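Long-range contacts in bromodomain protein, putative (Plasmodium falciparum 3D7, PDB 4PY6), which probably binds acetylated lysine, as bromodomains do, through a helical-bundle domain that forms one part of a much longer malaria-parasite protein: residues K68-I73 / Y91-L96; D29-L34 / M123-L128. All coordinates share one frame; numbering follows the deposited sequence.

Contact 1 (K68-I73 / Y91-L96); sequences KPMDYI and YHDMKL
K68 reaches D93 on an extended chain: CG stands anti to the backbone N (chi1 -168°), and the chain stays extended beyond CG. Its ammonium NZ meets D93 OD1 at 3.2 Å in a salt bridge that uses the syn lone pair of OD1, on the side of the other oxygen. A water closes a second path, accepting from K68 NZ and donating to D93 OD2 at 2.8 Å; Y84 OH also bonds OD2, so both carboxylate oxygens are held. The lysine's methylenes cross L96 at about a right angle, CD lying 3.8 Å from L96 CD2, and this same methyl sits 3.4 Å from K68 O. M70 starts the same way, with CG anti to the backbone N, but bends at chi2 and chi3, and its hook lies against D93: CG is 3.2 Å from D93 O, while CE approaches D93 OD2 at 3.5 Å. In the bromodomain's left-handed helical bundle, 68-73 is the end of the ZA loop and the start of helix 72-81, with D71 as N-cap residue, and 91-96 belongs to helix 87-104. At the helical end the contact becomes Met-aromatic. M94 SD lies 5.3 Å from the centroid of the Y72 ring, 89° off its normal, hence at the edge, and M94 CE touches Y72 CE1. The Y72 hydroxyl is hydrogen-bonded to that of Y98, one helical turn beyond M94.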
loop_
_atom_site.group_PDB
_atom_site.type_symbol
_atom_site.label_atom_id
_atom_site.label_comp_id
_atom_site.label_asym_id
_atom_site.label_seq_id
_atom_site.Cartn_x
_atom_site.Cartn_y
_atom_site.Cartn_z
ATOM N N LYS A 68 -16.610 -16.590 -3.704
ATOM C CA LYS A 68 -16.622 -16.275 -2.278
ATOM C C LYS A 68 -16.363 -14.770 -2.058
ATOM O O LYS A 68 -15.213 -14.325 -2.146
ATOM C CB LYS A 68 -15.623 -17.158 -1.499
ATOM C CG LYS A 68 -15.789 -17.103 0.018
ATOM C CD LYS A 68 -14.749 -17.961 0.721
ATOM C CE LYS A 68 -14.748 -17.783 2.218
ATOM N NZ LYS A 68 -13.551 -18.406 2.841
ATOM N N PRO A 69 -17.426 -13.969 -1.796
ATOM C CA PRO A 69 -17.221 -12.532 -1.549
ATOM C C PRO A 69 -16.579 -12.292 -0.184
ATOM O O PRO A 69 -16.983 -12.907 0.806
ATOM C CB PRO A 69 -18.640 -11.946 -1.617
ATOM C CG PRO A 69 -19.538 -13.074 -2.069
ATOM C CD PRO A 69 -18.851 -14.329 -1.665
ATOM N N MET A 70 -15.557 -11.423 -0.138
ATOM C CA MET A 70 -14.834 -11.119 1.095
ATOM C C MET A 70 -14.660 -9.613 1.309
ATOM O O MET A 70 -14.611 -8.847 0.344
ATOM C CB MET A 70 -13.486 -11.875 1.126
ATOM C CG MET A 70 -12.855 -12.018 2.517
ATOM S SD MET A 70 -13.918 -12.544 3.892
ATOM C CE MET A 70 -14.338 -14.201 3.382
ATOM N N ASP A 71 -14.595 -9.202 2.585
ATOM C CA ASP A 71 -14.453 -7.812 3.032
ATOM C C ASP A 71 -13.788 -7.764 4.419
ATOM O O ASP A 71 -13.660 -8.804 5.069
ATOM C CB ASP A 71 -15.824 -7.117 3.054
ATOM C CG ASP A 71 -16.889 -7.966 3.707
ATOM O OD1 ASP A 71 -17.060 -7.854 4.935
ATOM O OD2 ASP A 71 -17.487 -8.811 3.005
ATOM N N TYR A 72 -13.365 -6.558 4.863
ATOM C CA TYR A 72 -12.691 -6.347 6.148
ATOM C C TYR A 72 -13.530 -6.695 7.381
ATOM O O TYR A 72 -12.989 -7.274 8.327
ATOM C CB TYR A 72 -12.116 -4.923 6.263
ATOM C CG TYR A 72 -10.982 -4.608 5.309
ATOM C CD1 TYR A 72 -9.886 -5.460 5.187
ATOM C CD2 TYR A 72 -10.956 -3.412 4.596
ATOM C CE1 TYR A 72 -8.826 -5.160 4.332
ATOM C CE2 TYR A 72 -9.898 -3.097 3.747
ATOM C CZ TYR A 72 -8.835 -3.976 3.615
ATOM O OH TYR A 72 -7.793 -3.669 2.774
ATOM N N ILE A 73 -14.835 -6.340 7.382
ATOM C CA ILE A 73 -15.730 -6.612 8.512
ATOM C C ILE A 73 -15.984 -8.114 8.753
ATOM O O ILE A 73 -16.137 -8.521 9.905
ATOM C CB ILE A 73 -17.000 -5.706 8.533
ATOM C CG1 ILE A 73 -17.558 -5.506 9.959
ATOM C CG2 ILE A 73 -18.079 -6.156 7.554
ATOM C CD1 ILE A 73 -17.086 -4.230 10.645
ATOM N N TYR A 91 -4.824 -15.017 5.642
ATOM C CA TYR A 91 -4.022 -14.586 4.492
ATOM C C TYR A 91 -4.816 -14.787 3.196
ATOM O O TYR A 91 -4.887 -13.867 2.380
ATOM C CB TYR A 91 -2.676 -15.355 4.454
ATOM C CG TYR A 91 -1.867 -15.152 3.190
ATOM C CD1 TYR A 91 -0.975 -14.090 3.072
ATOM C CD2 TYR A 91 -1.977 -16.034 2.118
ATOM C CE1 TYR A 91 -0.243 -13.885 1.904
ATOM C CE2 TYR A 91 -1.255 -15.835 0.941
ATOM C CZ TYR A 91 -0.385 -14.761 0.841
ATOM O OH TYR A 91 0.338 -14.565 -0.309
ATOM N N HIS A 92 -5.415 -15.984 3.022
ATOM C CA HIS A 92 -6.220 -16.345 1.853
ATOM C C HIS A 92 -7.462 -15.476 1.714
ATOM O O HIS A 92 -7.806 -15.104 0.592
ATOM C CB HIS A 92 -6.595 -17.837 1.873
ATOM C CG HIS A 92 -5.441 -18.767 1.644
ATOM N ND1 HIS A 92 -5.452 -20.061 2.139
ATOM C CD2 HIS A 92 -4.278 -18.566 0.979
ATOM C CE1 HIS A 92 -4.305 -20.600 1.760
ATOM N NE2 HIS A 92 -3.565 -19.738 1.062
ATOM N N ASP A 93 -8.111 -15.127 2.848
ATOM C CA ASP A 93 -9.304 -14.273 2.877
ATOM C C ASP A 93 -8.969 -12.821 2.557
ATOM O O ASP A 93 -9.708 -12.179 1.811
ATOM C CB ASP A 93 -10.052 -14.393 4.217
ATOM C CG ASP A 93 -11.091 -15.506 4.296
ATOM O OD1 ASP A 93 -11.206 -16.289 3.327
ATOM O OD2 ASP A 93 -11.805 -15.576 5.316
ATOM N N MET A 94 -7.847 -12.305 3.102
ATOM C CA MET A 94 -7.388 -10.937 2.845
ATOM C C MET A 94 -7.037 -10.777 1.368
ATOM O O MET A 94 -7.455 -9.796 0.757
ATOM C CB MET A 94 -6.193 -10.566 3.734
ATOM C CG MET A 94 -6.544 -10.376 5.201
ATOM S SD MET A 94 -7.387 -8.821 5.573
ATOM C CE MET A 94 -6.007 -7.732 5.715
ATOM N N LYS A 95 -6.332 -11.777 0.784
ATOM C CA LYS A 95 -5.952 -11.811 -0.635
ATOM C C LYS A 95 -7.183 -11.903 -1.542
ATOM O O LYS A 95 -7.179 -11.336 -2.636
ATOM C CB LYS A 95 -4.998 -12.986 -0.925
ATOM C CG LYS A 95 -3.550 -12.783 -0.449
ATOM C CD LYS A 95 -2.712 -11.855 -1.341
ATOM C CE LYS A 95 -2.117 -12.534 -2.553
ATOM N NZ LYS A 95 -1.259 -11.604 -3.338
ATOM N N LEU A 96 -8.231 -12.609 -1.072
ATOM C CA LEU A 96 -9.500 -12.811 -1.770
ATOM C C LEU A 96 -10.234 -11.493 -2.035
ATOM O O LEU A 96 -10.813 -11.347 -3.109
ATOM C CB LEU A 96 -10.376 -13.793 -0.972
ATOM C CG LEU A 96 -11.619 -14.389 -1.631
ATOM C CD1 LEU A 96 -11.272 -15.173 -2.892
ATOM C CD2 LEU A 96 -12.346 -15.296 -0.657
HETATM O O HOH W 1 -13.871 -17.486 5.622
#

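Contact 2 (D29-L34 / M123-L128)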
loop_
_atom_site.group_PDB
_atom_site.type_symbol
_atom_site.label_atom_id
_atom_site.label_comp_id
_atom_site.label_asym_id
_atom_site.label_seq_id
_atom_site.Cartn_x
_atom_site.Cartn_y
_atom_site.Cartn_z
ATOM N N ASP A 29 -4.207 -6.478 15.133
ATOM C CA ASP A 29 -3.586 -5.187 15.446
ATOM C C ASP A 29 -2.406 -4.747 14.580
ATOM O O ASP A 29 -2.211 -3.543 14.402
ATOM C CB ASP A 29 -3.211 -5.123 16.939
ATOM C CG ASP A 29 -4.355 -5.439 17.889
ATOM O OD1 ASP A 29 -5.430 -4.809 17.759
ATOM O OD2 ASP A 29 -4.167 -6.299 18.775
ATOM N N ASN A 30 -1.604 -5.697 14.074
ATOM C CA ASN A 30 -0.413 -5.368 13.288
ATOM C C ASN A 30 -0.566 -5.514 11.768
ATOM O O ASN A 30 0.266 -4.987 11.021
ATOM C CB ASN A 30 0.815 -6.118 13.819
ATOM C CG ASN A 30 1.049 -5.937 15.303
ATOM O OD1 ASN A 30 0.664 -6.773 16.123
ATOM N ND2 ASN A 30 1.669 -4.832 15.684
ATOM N N VAL A 31 -1.620 -6.215 11.302
ATOM C CA VAL A 31 -1.850 -6.401 9.866
ATOM C C VAL A 31 -3.162 -5.734 9.423
ATOM O O VAL A 31 -3.122 -4.758 8.671
ATOM C CB VAL A 31 -1.716 -7.881 9.386
ATOM C CG1 VAL A 31 -1.791 -7.978 7.863
ATOM C CG2 VAL A 31 -0.423 -8.523 9.890
ATOM N N LEU A 32 -4.308 -6.248 9.909
ATOM C CA LEU A 32 -5.655 -5.775 9.581
ATOM C C LEU A 32 -5.938 -4.325 9.999
ATOM O O LEU A 32 -6.492 -3.577 9.192
ATOM C CB LEU A 32 -6.718 -6.751 10.145
ATOM C CG LEU A 32 -8.206 -6.468 9.876
ATOM C CD1 LEU A 32 -8.563 -6.676 8.414
ATOM C CD2 LEU A 32 -9.078 -7.359 10.727
ATOM N N LYS A 33 -5.553 -3.928 11.237
ATOM C CA LYS A 33 -5.773 -2.581 11.794
ATOM C C LYS A 33 -5.210 -1.462 10.911
ATOM O O LYS A 33 -5.841 -0.411 10.782
ATOM C CB LYS A 33 -5.198 -2.476 13.218
ATOM C CG LYS A 33 -5.776 -1.332 14.049
ATOM C CD LYS A 33 -4.677 -0.453 14.640
ATOM C CE LYS A 33 -4.481 -0.660 16.124
ATOM N NZ LYS A 33 -5.527 0.029 16.925
ATOM N N LEU A 34 -4.031 -1.697 10.305
ATOM C CA LEU A 34 -3.357 -0.729 9.440
ATOM C C LEU A 34 -3.924 -0.694 8.010
ATOM O O LEU A 34 -3.622 0.239 7.264
ATOM C CB LEU A 34 -1.829 -0.963 9.429
ATOM C CG LEU A 34 -1.094 -0.921 10.783
ATOM C CD1 LEU A 34 0.362 -1.282 10.615
ATOM C CD2 LEU A 34 -1.200 0.448 11.449
ATOM N N MET A 123 -0.444 -5.044 -2.188
ATOM C CA MET A 123 0.994 -4.809 -2.040
ATOM C C MET A 123 1.314 -4.414 -0.600
ATOM O O MET A 123 2.286 -4.921 -0.039
ATOM C CB MET A 123 1.485 -3.746 -3.038
ATOM C CG MET A 123 1.292 -4.153 -4.483
ATOM S SD MET A 123 2.059 -3.029 -5.662
ATOM C CE MET A 123 1.583 -3.805 -7.189
ATOM N N LYS A 124 0.466 -3.552 0.011
ATOM C CA LYS A 124 0.596 -3.104 1.402
ATOM C C LYS A 124 0.404 -4.289 2.363
ATOM O O LYS A 124 1.165 -4.409 3.325
ATOM C CB LYS A 124 -0.396 -1.965 1.708
ATOM C CG LYS A 124 -0.176 -1.301 3.063
ATOM C CD LYS A 124 -1.241 -0.273 3.397
ATOM C CE LYS A 124 -1.131 0.172 4.833
ATOM N NZ LYS A 124 -2.086 1.261 5.154
ATOM N N PHE A 125 -0.599 -5.167 2.091
ATOM C CA PHE A 125 -0.887 -6.364 2.889
ATOM C C PHE A 125 0.276 -7.353 2.832
ATOM O O PHE A 125 0.652 -7.904 3.869
ATOM C CB PHE A 125 -2.210 -7.042 2.457
ATOM C CG PHE A 125 -2.389 -8.452 2.982
ATOM C CD1 PHE A 125 -2.641 -8.683 4.331
ATOM C CD2 PHE A 125 -2.265 -9.548 2.137
ATOM C CE1 PHE A 125 -2.764 -9.986 4.823
ATOM C CE2 PHE A 125 -2.394 -10.851 2.629
ATOM C CZ PHE A 125 -2.638 -11.060 3.971
ATOM N N GLU A 126 0.836 -7.580 1.621
ATOM C CA GLU A 126 1.968 -8.483 1.392
ATOM C C GLU A 126 3.213 -8.041 2.152
ATOM O O GLU A 126 3.966 -8.898 2.617
ATOM C CB GLU A 126 2.267 -8.636 -0.104
ATOM C CG GLU A 126 1.390 -9.657 -0.816
ATOM C CD GLU A 126 1.579 -11.118 -0.445
ATOM O OE1 GLU A 126 2.711 -11.512 -0.079
ATOM O OE2 GLU A 126 0.594 -11.881 -0.560
ATOM N N PHE A 127 3.418 -6.713 2.297
ATOM C CA PHE A 127 4.534 -6.145 3.060
ATOM C C PHE A 127 4.324 -6.453 4.541
ATOM O O PHE A 127 5.246 -6.932 5.197
ATOM C CB PHE A 127 4.656 -4.622 2.828
ATOM C CG PHE A 127 5.603 -3.908 3.770
ATOM C CD1 PHE A 127 5.143 -3.361 4.965
ATOM C CD2 PHE A 127 6.954 -3.792 3.469
ATOM C CE1 PHE A 127 6.020 -2.716 5.843
ATOM C CE2 PHE A 127 7.830 -3.143 4.347
ATOM C CZ PHE A 127 7.356 -2.604 5.524
ATOM N N LEU A 128 3.107 -6.170 5.054
ATOM C CA LEU A 128 2.714 -6.388 6.447
ATOM C C LEU A 128 2.734 -7.861 6.837
ATOM O O LEU A 128 3.070 -8.180 7.978
ATOM C CB LEU A 128 1.344 -5.755 6.746
ATOM C CG LEU A 128 1.304 -4.222 6.800
ATOM C CD1 LEU A 128 -0.111 -3.710 6.651
ATOM C CD2 LEU A 128 1.935 -3.686 8.082
#
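V31 and L34 pack against F125 and L128 in a mainly apolar helix-to-helix contact, which joins 29-34, at the C-terminal end of the first helix, to the middle of helix 112-138. These are the first and last helices of the bromodomain bundle, far apart in sequence but adjacent in space: the CA atoms of V31 and L128 come within 5.7 Å.

The two branches of V31 divide the work. CG1, anti to the backbone N (chi1 -173°), lies 3.7 Å from F125 CD1 and nearly as close to CE1, approaching the ring obliquely. It also meets L128 CB at 4.0 Å, so one methyl bridges two residues a helical turn apart. CG2 turns instead to the backbone oxygen of L128. The methyls of L128 spread over the facing chain: CD1 is 3.8 Å from V31 O, whereas CD2 is 3.6 Å from N30 O and also touches L34 CD1. The side chains of L34 and L128 cross at about a right angle.

One polar bond borders this apolar patch. The extended K124 side chain delivers NZ to L34 O at 2.8 Å, with a C=O...N angle of 150° and the donor tilted 29° from the carbonyl plane. The same ammonium forms a salt bridge with D38 and a hydrogen bond with S120 of the second subunit, so one lysine links the L34 carbonyl, D38 and the other chain.

L35, in a loop, packs on K124, F125 and L128, while F125 also rests on F90, M94 and K95 of helix 87-104, and L32 turns to helix 72-81.

Both contacts are largely buried, but contact 1 is centred 4 Å from the middle of the chain and contact 2 10 Å from it. They hold different elements: contact 1 ties the end of the ZA loop and the start of helix 72-81 to helix 87-104, contact 2 the first helix to the last. Contact 1 combines a water-bridged salt bridge with sulfur packing; contact 2 is mostly aliphatic, with a lysine-to-carbonyl bond at its border and the second subunit nearby. Their centres lie 13 Å apart, and helices 87-104 and 112-138 join them directly: M94 CB packs 3.6 Å from F125 CZ, and Y91 OH is hydrogen-bonded to E126 OE2.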